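Local coordinates for ribonuclease S-3 (Pyrus pyrifolia, PDB 1IQQ), which cleaves RNA as a T2-family ribonuclease of the pear pistil and takes part in gametophytic self-incompatibility, the rejection of self pollen, at residues A[71-74]-A[75-78]; A[97-100]-A[101-105]; A[134-137]-A[138-142]. All coordinates share one frame; numbering follows the deposited sequence.

Contact 1: A[71-74]-A[75-78]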
loop_
_atom_site.group_PDB
_atom_site.type_symbol
_atom_site.label_atom_id
_atom_site.label_comp_id
_atom_site.label_asym_id
_atom_site.label_seq_id
_atom_site.Cartn_x
_atom_site.Cartn_y
_atom_site.Cartn_z
ATOM N N VAL A 71 -2.041 11.845 2.428
ATOM C CA VAL A 71 -3.047 12.018 3.449
ATOM C C VAL A 71 -2.746 13.109 4.467
ATOM O O VAL A 71 -3.681 13.587 5.127
ATOM C CB VAL A 71 -3.290 10.670 4.204
ATOM C CG1 VAL A 71 -3.791 9.644 3.216
ATOM C CG2 VAL A 71 -2.037 10.197 4.868
ATOM N N PHE A 72 -1.492 13.493 4.602
ATOM C CA PHE A 72 -1.123 14.530 5.581
ATOM C C PHE A 72 -1.429 15.934 5.056
ATOM O O PHE A 72 -1.818 16.827 5.859
ATOM C CB PHE A 72 0.375 14.421 5.916
ATOM C CG PHE A 72 0.714 13.114 6.580
ATOM C CD1 PHE A 72 0.551 12.982 7.961
ATOM C CD2 PHE A 72 1.110 12.029 5.845
ATOM C CE1 PHE A 72 0.770 11.776 8.607
ATOM C CE2 PHE A 72 1.338 10.774 6.482
ATOM C CZ PHE A 72 1.161 10.664 7.865
ATOM N N ASP A 73 -1.304 16.147 3.746
ATOM C CA ASP A 73 -1.530 17.499 3.172
ATOM C C ASP A 73 -1.622 17.337 1.660
ATOM O O ASP A 73 -0.571 17.167 0.983
ATOM C CB ASP A 73 -0.372 18.410 3.561
ATOM C CG ASP A 73 -0.562 19.864 3.110
ATOM O OD1 ASP A 73 -1.517 20.158 2.382
ATOM O OD2 ASP A 73 0.289 20.673 3.506
ATOM N N ARG A 74 -2.851 17.378 1.169
ATOM C CA ARG A 74 -3.086 17.210 -0.260
ATOM C C ARG A 74 -2.428 18.304 -1.129
ATOM O O ARG A 74 -2.225 18.111 -2.335
ATOM C CB ARG A 74 -4.574 17.131 -0.553
ATOM C CG ARG A 74 -5.344 18.443 -0.373
ATOM C CD ARG A 74 -6.789 18.259 -0.818
ATOM N NE ARG A 74 -6.801 17.514 -2.073
ATOM C CZ ARG A 74 -7.823 16.789 -2.538
ATOM N NH1 ARG A 74 -8.979 16.693 -1.857
ATOM N NH2 ARG A 74 -7.673 16.125 -3.679
ATOM N N THR A 75 -2.106 19.451 -0.538
ATOM C CA THR A 75 -1.406 20.478 -1.309
ATOM C C THR A 75 0.025 20.066 -1.650
ATOM O O THR A 75 0.654 20.725 -2.497
ATOM C CB THR A 75 -1.316 21.871 -0.554
ATOM O OG1 THR A 75 -0.538 21.785 0.623
ATOM C CG2 THR A 75 -2.665 22.360 -0.234
ATOM N N LYS A 76 0.566 19.007 -1.011
ATOM C CA LYS A 76 1.926 18.524 -1.262
ATOM C C LYS A 76 1.891 17.283 -2.184
ATOM O O LYS A 76 2.927 16.623 -2.341
ATOM C CB LYS A 76 2.649 18.138 0.056
ATOM C CG LYS A 76 2.776 19.258 1.139
ATOM C CD LYS A 76 3.642 18.665 2.330
ATOM C CE LYS A 76 3.895 19.623 3.509
ATOM N NZ LYS A 76 4.463 20.975 3.086
ATOM N N ASN A 77 0.740 16.970 -2.741
ATOM C CA ASN A 77 0.617 15.808 -3.635
ATOM C C ASN A 77 1.648 15.787 -4.773
ATOM O O ASN A 77 2.244 14.733 -4.987
ATOM C CB ASN A 77 -0.761 15.706 -4.308
ATOM C CG ASN A 77 -1.890 15.120 -3.394
ATOM O OD1 ASN A 77 -1.622 14.566 -2.326
ATOM N ND2 ASN A 77 -3.144 15.229 -3.845
ATOM N N ASN A 78 1.886 16.893 -5.488
ATOM C CA ASN A 78 2.810 16.752 -6.648
ATOM C C ASN A 78 4.232 16.395 -6.306
ATOM O O ASN A 78 4.797 15.486 -6.924
ATOM C CB ASN A 78 2.828 17.996 -7.549
ATOM C CG ASN A 78 1.597 18.135 -8.407
ATOM O OD1 ASN A 78 0.930 17.154 -8.811
ATOM N ND2 ASN A 78 1.322 19.398 -8.783
#
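Asp73 and Thr75 meet in a tight polar turn, a compact example of how one carboxylate can organise the chain just ahead of a helix. Asp73 OD1 takes two bonds, from Thr75 OG1 at 2.6 Å and from the backbone N of Thr75 at 3.1 Å. Both donors lie above the carboxylate plane, on the same face. The bond from Thr75 N closes an Asx turn, and OG1 of the same residue adds a second grip. With chi1 of Thr75 at 65°, OG1 stands between its own N and carbonyl carbon, facing the aspartate. The aliphatic part of Lys76 runs across the carboxylate at about a right angle, its CG 3.7 Å from Asp73 OD2. Its NZ stays 4.2 Å from the same oxygen, too far for a salt bridge, though the opposite charges probably still attract. In the backbone, Lys76 N donates to Asp73 O (2.9 Å) and Asn77 N to Arg74 O (3.2 Å), winding the chain through a short 3-10 turn. The amide carbon CG of Asn77 packs against Arg74 O, while OD1 accepts from Asn70 N. Asn70 and Val71 probably belong to the site for the 3'-terminal nucleotide of RNA. The turn leads into helix 77-89, with Lys76 as N-cap; Arg74 N donates to Asp24, Phe72 packs on Val14 of helix 11-14, and Asn77 touches Glu65 of helix 58-67.

Contact 2: A[97-100]-A[101-105]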
loop_
_atom_site.group_PDB
_atom_site.type_symbol
_atom_site.label_atom_id
_atom_site.label_comp_id
_atom_site.label_asym_id
_atom_site.label_seq_id
_atom_site.Cartn_x
_atom_site.Cartn_y
_atom_site.Cartn_z
ATOM N N ASP A 97 7.592 1.385 -17.441
ATOM C CA ASP A 97 8.350 2.073 -18.492
ATOM C C ASP A 97 8.786 3.493 -18.204
ATOM O O ASP A 97 9.834 3.923 -18.646
ATOM C CB ASP A 97 7.511 2.056 -19.761
ATOM C CG ASP A 97 8.276 2.573 -20.974
ATOM O OD1 ASP A 97 9.080 1.796 -21.561
ATOM O OD2 ASP A 97 8.028 3.729 -21.341
ATOM N N ASN A 98 7.935 4.244 -17.517
ATOM C CA ASN A 98 8.203 5.668 -17.349
ATOM C C ASN A 98 7.273 6.132 -16.241
ATOM O O ASN A 98 6.427 5.359 -15.746
ATOM C CB ASN A 98 7.872 6.373 -18.700
ATOM C CG ASN A 98 6.392 6.278 -19.085
ATOM O OD1 ASN A 98 5.513 6.934 -18.516
ATOM N ND2 ASN A 98 6.096 5.462 -20.102
ATOM N N GLU A 99 7.414 7.390 -15.848
ATOM C CA GLU A 99 6.617 7.914 -14.736
ATOM C C GLU A 99 5.120 7.800 -14.912
ATOM O O GLU A 99 4.384 7.465 -13.981
ATOM C CB GLU A 99 7.018 9.391 -14.502
ATOM C CG GLU A 99 6.241 10.082 -13.396
ATOM C CD GLU A 99 6.726 11.492 -13.109
ATOM O OE1 GLU A 99 7.856 11.872 -13.479
ATOM O OE2 GLU A 99 5.941 12.225 -12.455
ATOM N N ASN A 100 4.623 8.173 -16.076
ATOM C CA ASN A 100 3.177 8.074 -16.294
ATOM C C ASN A 100 2.731 6.576 -16.239
ATOM O O ASN A 100 1.686 6.241 -15.606
ATOM C CB ASN A 100 2.805 8.697 -17.670
ATOM C CG ASN A 100 2.801 10.188 -17.607
ATOM O OD1 ASN A 100 2.175 10.781 -16.718
ATOM N ND2 ASN A 100 3.505 10.826 -18.550
ATOM N N HIS A 101 3.510 5.680 -16.850
ATOM C CA HIS A 101 3.177 4.271 -16.843
ATOM C C HIS A 101 3.187 3.714 -15.432
ATOM O O HIS A 101 2.376 2.855 -15.094
ATOM C CB HIS A 101 4.165 3.517 -17.778
ATOM C CG HIS A 101 3.915 2.038 -17.872
ATOM N ND1 HIS A 101 2.696 1.491 -18.240
ATOM C CD2 HIS A 101 4.762 1.019 -17.703
ATOM C CE1 HIS A 101 2.821 0.166 -18.295
ATOM N NE2 HIS A 101 4.064 -0.140 -17.982
ATOM N N TYR A 102 4.096 4.211 -14.605
ATOM C CA TYR A 102 4.125 3.770 -13.207
ATOM C C TYR A 102 2.804 4.074 -12.491
ATOM O O TYR A 102 2.202 3.177 -11.843
ATOM C CB TYR A 102 5.252 4.534 -12.476
ATOM C CG TYR A 102 5.408 4.250 -11.022
ATOM C CD1 TYR A 102 5.583 2.918 -10.562
ATOM C CD2 TYR A 102 5.443 5.310 -10.068
ATOM C CE1 TYR A 102 5.799 2.629 -9.180
ATOM C CE2 TYR A 102 5.648 5.046 -8.736
ATOM C CZ TYR A 102 5.830 3.705 -8.266
ATOM O OH TYR A 102 6.054 3.431 -6.944
ATOM N N PHE A 103 2.313 5.285 -12.597
ATOM C CA PHE A 103 1.089 5.636 -11.936
ATOM C C PHE A 103 -0.108 4.983 -12.614
ATOM O O PHE A 103 -1.054 4.607 -11.932
ATOM C CB PHE A 103 1.004 7.163 -11.897
ATOM C CG PHE A 103 1.979 7.784 -10.934
ATOM C CD1 PHE A 103 1.960 7.487 -9.559
ATOM C CD2 PHE A 103 2.976 8.670 -11.406
ATOM C CE1 PHE A 103 2.927 8.048 -8.729
ATOM C CE2 PHE A 103 3.920 9.229 -10.562
ATOM C CZ PHE A 103 3.904 8.908 -9.215
ATOM N N GLU A 104 -0.083 4.880 -13.943
ATOM C CA GLU A 104 -1.201 4.170 -14.617
ATOM C C GLU A 104 -1.215 2.718 -14.191
ATOM O O GLU A 104 -2.290 2.127 -14.063
ATOM C CB GLU A 104 -1.007 4.270 -16.141
ATOM C CG GLU A 104 -1.259 5.663 -16.677
ATOM C CD GLU A 104 -0.612 5.915 -18.039
ATOM O OE1 GLU A 104 0.007 4.979 -18.619
ATOM O OE2 GLU A 104 -0.726 7.095 -18.503
ATOM N N THR A 105 -0.049 2.123 -13.959
ATOM C CA THR A 105 0.029 0.724 -13.518
ATOM C C THR A 105 -0.596 0.579 -12.124
ATOM O O THR A 105 -1.344 -0.370 -11.862
ATOM C CB THR A 105 1.462 0.278 -13.461
ATOM O OG1 THR A 105 1.969 0.222 -14.823
ATOM C CG2 THR A 105 1.555 -1.137 -12.801
#
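Tyr102 N to Asn98 O (2.8 Å) and Glu104 N to Asn100 O (2.8 Å) open the i to i+4 ladder of a helix, both donors lying almost in line with the C=O bond they meet, while the rung between them, Phe103 N to Glu99 O, is weak. Asn98 sits at the N-cap, and its side chain closes the first turn: OD1 accepts from His101 N at 2.9 Å, the donor standing 52° out of the carbonyl plane. A chi1 of 64° folds CG back between the N and carbonyl carbon of Asn98, which brings the amide over the helix end. The nitrogen end of that amide is used too. ND2 gives a nearly straight bond to Asp97 OD2 (2.9 Å), in the amide plane and on the anti lone pair of the carboxylate, so the cap is held at both ends. Asn98 ND2 also rests 3.6 Å from His101 CB, and the two side chains cross at about a right angle. Further round, Glu99 and Phe103 run side by side in the same direction, Glu99 CG lying 3.8 Å from Phe103 CE2, with carboxylate and ring planes steeply inclined (70°). Thr105 OG1 lies above one face of the His101 ring, toward its rim, and itself donates to His101 O (2.7 Å).

Around the capped turn, Glu99 OE2 forms a salt bridge with Arg56, and His101 NE2 bonds to Thr95 O. Phe103 packs on Leu60 and Leu64 of helix 58-67 and meets Trp81 edge-to-face. Tyr102, bonded through OH to Leu35 O in strand 30-38, touches the catalytic His88, joining the start of helix 99-112 to helix 77-89 and the sheet.

Contact 3: A[134-137]-A[138-142]; sequences ALLD and IENAI
Leu135 lies against the carboxylate end of Glu139 one helical turn on, its CG 3.6 Å from Glu139 CD and its two methyls bordering the same group, CD1 near CG and CD and CD2 near OE2. The side chains slant across one another, a contact of hydrocarbon with a carboxylate rather than a polar bond. Leu136 pairs in the same i to i+4 manner with Asn140, CD1 coming to 3.7 Å from OD1; with CG anti to its own N (chi1 -169°), the leucine is brought beside the amide on the outer surface. Asp137 and Asn140, three residues apart, are joined through a water. Asp137 OD1 and Asn140 ND2 are 4.4 Å apart, and the water bridges them, donating to the aspartate at 2.7 Å and accepting from the amide at 3.0 Å. The backbone shows the regular ladder beneath: Glu139 N reaches Leu135 O in a nearly straight bond (177°), Asn140 and Ala141 follow on Leu136 O and Asp137 O, and the first rung, from Ile138 N to Ala134 O, is weak.

The helix is broadly amphipathic, although Leu136 lies on its exposed side. Its inner side chains, Ile138 and Ile142, face strand 161-171 at Ile167, and Ile138 and Leu135 also touch Leu153 of strand 152-158. Ala141 and Ile142 pack on Leu121, so that helix 135-143 packs against both helix 117-123 and the sheet.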
loop_
_atom_site.group_PDB
_atom_site.type_symbol
_atom_site.label_atom_id
_atom_site.label_comp_id
_atom_site.label_asym_id
_atom_site.label_seq_id
_atom_site.Cartn_x
_atom_site.Cartn_y
_atom_site.Cartn_z
ATOM N N ALA A 134 -9.741 -10.896 14.902
ATOM C CA ALA A 134 -8.653 -11.847 14.878
ATOM C C ALA A 134 -7.789 -11.634 13.627
ATOM O O ALA A 134 -8.299 -11.449 12.482
ATOM C CB ALA A 134 -9.187 -13.282 14.866
ATOM N N LEU A 135 -6.477 -11.717 13.770
ATOM C CA LEU A 135 -5.566 -11.550 12.628
ATOM C C LEU A 135 -5.911 -12.513 11.505
ATOM O O LEU A 135 -5.881 -12.075 10.346
ATOM C CB LEU A 135 -4.152 -11.869 13.070
ATOM C CG LEU A 135 -3.108 -11.922 11.987
ATOM C CD1 LEU A 135 -2.982 -10.553 11.325
ATOM C CD2 LEU A 135 -1.746 -12.359 12.582
ATOM N N LEU A 136 -6.235 -13.767 11.819
ATOM C CA LEU A 136 -6.472 -14.758 10.752
ATOM C C LEU A 136 -7.661 -14.377 9.923
ATOM O O LEU A 136 -7.653 -14.726 8.764
ATOM C CB LEU A 136 -6.706 -16.157 11.342
ATOM C CG LEU A 136 -6.709 -17.299 10.339
ATOM C CD1 LEU A 136 -5.462 -17.268 9.459
ATOM C CD2 LEU A 136 -6.699 -18.600 11.209
ATOM N N ASP A 137 -8.671 -13.715 10.505
ATOM C CA ASP A 137 -9.834 -13.349 9.694
ATOM C C ASP A 137 -9.440 -12.253 8.698
ATOM O O ASP A 137 -9.912 -12.280 7.555
ATOM C CB ASP A 137 -11.001 -12.897 10.572
ATOM C CG ASP A 137 -11.601 -14.036 11.389
ATOM O OD1 ASP A 137 -11.532 -15.190 10.933
ATOM O OD2 ASP A 137 -12.140 -13.756 12.479
ATOM N N ILE A 138 -8.588 -11.300 9.086
ATOM C CA ILE A 138 -8.152 -10.284 8.145
ATOM C C ILE A 138 -7.303 -10.961 7.048
ATOM O O ILE A 138 -7.484 -10.675 5.865
ATOM C CB ILE A 138 -7.292 -9.242 8.914
ATOM C CG1 ILE A 138 -8.188 -8.537 9.931
ATOM C CG2 ILE A 138 -6.773 -8.183 7.870
ATOM C CD1 ILE A 138 -7.460 -7.680 10.955
ATOM N N GLU A 139 -6.314 -11.794 7.425
ATOM C CA GLU A 139 -5.502 -12.523 6.486
ATOM C C GLU A 139 -6.318 -13.408 5.548
ATOM O O GLU A 139 -6.051 -13.349 4.320
ATOM C CB GLU A 139 -4.406 -13.368 7.188
ATOM C CG GLU A 139 -3.389 -12.460 8.001
ATOM C CD GLU A 139 -2.389 -13.303 8.779
ATOM O OE1 GLU A 139 -2.802 -14.347 9.313
ATOM O OE2 GLU A 139 -1.198 -12.896 8.837
ATOM N N ASN A 140 -7.286 -14.124 6.079
ATOM C CA ASN A 140 -8.113 -15.006 5.213
ATOM C C ASN A 140 -8.840 -14.148 4.197
ATOM O O ASN A 140 -8.905 -14.536 3.014
ATOM C CB ASN A 140 -9.211 -15.755 5.976
ATOM C CG ASN A 140 -8.723 -16.931 6.758
ATOM O OD1 ASN A 140 -7.662 -17.437 6.522
ATOM N ND2 ASN A 140 -9.588 -17.386 7.717
ATOM N N ALA A 141 -9.367 -12.999 4.591
ATOM C CA ALA A 141 -10.092 -12.128 3.663
ATOM C C ALA A 141 -9.182 -11.662 2.534
ATOM O O ALA A 141 -9.596 -11.678 1.321
ATOM C CB ALA A 141 -10.644 -10.912 4.420
ATOM N N ILE A 142 -7.981 -11.220 2.851
ATOM C CA ILE A 142 -7.096 -10.779 1.787
ATOM C C ILE A 142 -6.679 -11.939 0.885
ATOM O O ILE A 142 -6.710 -11.824 -0.330
ATOM C CB ILE A 142 -5.827 -10.079 2.388
ATOM C CG1 ILE A 142 -6.235 -8.879 3.226
ATOM C CG2 ILE A 142 -4.890 -9.634 1.251
ATOM C CD1 ILE A 142 -6.995 -7.767 2.405
HETATM O O HOH W 1 -12.084 -15.846 8.368
#

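Overall arrangement
Each contact is local, and the three follow one another along the chain without nesting or crossing. Contact 1 makes the turn that ends the loop after helix 58-67 and starts helix 77-89. Contact 2 closes the first turn of helix 99-112, the next helix in the chain; its centre is about 20 Å from that of contact 1, and the nearest atoms are about 7 Å apart. Helix 77-89 carries the active-site residues Glu84, Lys87 and His88, and Tyr102 of helix 99-112 lies beside His88. Contact 3 lies across the chain's centre, its own centre about 31 Å from each of theirs, within helix 135-143, which packs against the sheet.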